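Side-chain contact in putative branched-chain amino acid transport system substrate-binding protein (Rhodopseudomonas palustris, PDB 3TX6), which probably serves as the periplasmic solute-binding component of an ABC transporter and binds an aromatic keto acid, 3-(4-hydroxy-phenyl)pyruvic acid: residues M122-V125 against L126-M130. Sequence-based numbering, arbitrary orientation.
Sequences MGKV and LYEHM
The phenol ring of Tyr127 lies with one face against the backbone of Gly123, one helical turn earlier. Gly123 O sits 3.0 Å above the ring plane, over its centre, and Gly123 CA is 3.9 Å from the ring centroid, 26° off the normal, which marks a CH-pi contact. The first torsion of Tyr127 (chi1 -42°) sets CG anti to its own carbonyl carbon and folds the ring back along the helix. The lack of a side chain at Gly123 is consistent with this close approach, since a CB there would come too near Tyr127 OH. Trp151 and Leu155 of helix 146-161 also touch this side chain, and its hydroxyl is hydrogen-bonded to Asp154. A leucine in place of Tyr127 would probably leave Asp154 without this phenolic partner and Gly123 without the flat surface across its peptide.

Gly123 O also accepts a hydrogen bond from Tyr127 N at 2.8 Å; the N-H...O angle of 170° shows a nearly straight bond. The neighbouring bond from Leu126 N to Met122 O is longer, 3.3 Å. Lys124 O receives one from Glu128 N at 2.9 Å. The side chains of Lys124 and Glu128 also cross: the extended lysine brings CE to 3.2 Å from Glu128 OE2, yet Lys124 NZ stays 4.3 Å from the same oxygen, so their attraction falls short of a salt bridge.

On another side of the helix, Val125 and Leu126 touch Ala244 of strand 242-245, while His129 ND1 is hydrogen-bonded to Tyr220 OH. The backbone bonds from Leu126, Tyr127 and Glu128 are the i to i+4 bonds of helix 119-130, which packs against strands and a helix of one alpha/beta lobe in a periplasmic binding protein fold.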
loop_
_atom_site.group_PDB
_atom_site.type_symbol
_atom_site.label_atom_id
_atom_site.label_comp_id
_atom_site.label_asym_id
_atom_site.label_seq_id
_atom_site.Cartn_x
_atom_site.Cartn_y
_atom_site.Cartn_z
HETATM N N MSE A 122 8.957 -5.711 2.259
HETATM C CA MSE A 122 8.965 -4.826 3.413
HETATM C C MSE A 122 9.490 -5.518 4.652
HETATM O O MSE A 122 10.275 -4.938 5.418
HETATM C CB MSE A 122 7.566 -4.171 3.564
HETATM C CG MSE A 122 7.133 -3.402 2.285
HETATM SE SE MSE A 122 8.513 -2.292 1.549
HETATM C CE MSE A 122 7.637 -0.541 1.562
ATOM N N GLY A 123 9.095 -6.768 4.857
ATOM C CA GLY A 123 9.661 -7.528 5.934
ATOM C C GLY A 123 11.188 -7.611 5.847
ATOM O O GLY A 123 11.907 -7.343 6.840
ATOM N N LYS A 124 11.722 -7.916 4.660
ATOM C CA LYS A 124 13.179 -8.085 4.525
ATOM C C LYS A 124 13.931 -6.846 4.953
ATOM O O LYS A 124 14.951 -6.969 5.643
ATOM C CB LYS A 124 13.548 -8.449 3.086
ATOM C CG LYS A 124 15.026 -8.814 2.879
ATOM C CD LYS A 124 15.291 -9.338 1.447
ATOM C CE LYS A 124 16.768 -9.674 1.192
ATOM N NZ LYS A 124 17.054 -10.243 -0.175
ATOM N N VAL A 125 13.443 -5.659 4.576
ATOM C CA VAL A 125 14.161 -4.431 4.917
ATOM C C VAL A 125 14.139 -4.223 6.431
ATOM O O VAL A 125 15.111 -3.767 7.039
ATOM C CB VAL A 125 13.736 -3.187 4.066
ATOM C CG1 VAL A 125 12.460 -2.488 4.573
ATOM C CG2 VAL A 125 14.874 -2.204 3.983
ATOM N N LEU A 126 13.056 -4.574 7.081
ATOM C CA LEU A 126 12.970 -4.445 8.533
ATOM C C LEU A 126 13.837 -5.462 9.251
ATOM O O LEU A 126 14.557 -5.116 10.196
ATOM C CB LEU A 126 11.536 -4.610 9.001
ATOM C CG LEU A 126 10.497 -3.572 8.500
ATOM C CD1 LEU A 126 9.084 -3.998 8.943
ATOM C CD2 LEU A 126 10.841 -2.169 8.996
ATOM N N TYR A 127 13.772 -6.715 8.818
ATOM C CA TYR A 127 14.556 -7.770 9.476
ATOM C C TYR A 127 16.074 -7.565 9.258
ATOM O O TYR A 127 16.869 -7.885 10.136
ATOM C CB TYR A 127 14.149 -9.187 9.051
ATOM C CG TYR A 127 12.646 -9.429 8.935
ATOM C CD1 TYR A 127 11.766 -8.841 9.816
ATOM C CD2 TYR A 127 12.114 -10.255 7.940
ATOM C CE1 TYR A 127 10.404 -9.006 9.684
ATOM C CE2 TYR A 127 10.744 -10.444 7.819
ATOM C CZ TYR A 127 9.900 -9.799 8.687
ATOM O OH TYR A 127 8.524 -9.931 8.609
ATOM N N GLU A 128 16.463 -7.081 8.094
ATOM C CA GLU A 128 17.868 -6.783 7.817
ATOM C C GLU A 128 18.383 -5.801 8.837
ATOM O O GLU A 128 19.470 -5.971 9.369
ATOM C CB GLU A 128 18.102 -6.238 6.403
ATOM C CG GLU A 128 18.062 -7.316 5.320
ATOM C CD GLU A 128 18.148 -6.772 3.888
ATOM O OE1 GLU A 128 17.973 -5.543 3.694
ATOM O OE2 GLU A 128 18.394 -7.587 2.952
ATOM N N HIS A 129 17.609 -4.733 9.066
ATOM C CA HIS A 129 17.958 -3.764 10.074
ATOM C C HIS A 129 18.038 -4.351 11.444
ATOM O O HIS A 129 19.002 -4.049 12.188
ATOM C CB HIS A 129 16.982 -2.609 10.048
ATOM C CG HIS A 129 17.349 -1.506 10.967
ATOM N ND1 HIS A 129 16.978 -1.486 12.263
ATOM C CD2 HIS A 129 18.102 -0.353 10.741
ATOM C CE1 HIS A 129 17.490 -0.361 12.842
ATOM N NE2 HIS A 129 18.137 0.339 11.894
HETATM N N MSE A 130 17.061 -5.182 11.813
HETATM C CA MSE A 130 17.086 -5.868 13.110
HETATM C C MSE A 130 18.431 -6.562 13.278
HETATM O O MSE A 130 19.097 -6.370 14.280
HETATM C CB MSE A 130 15.900 -6.840 13.242
HETATM C CG MSE A 130 14.499 -6.188 13.339
HETATM SE SE MSE A 130 13.163 -7.643 13.485
HETATM C CE MSE A 130 11.587 -6.476 13.126
#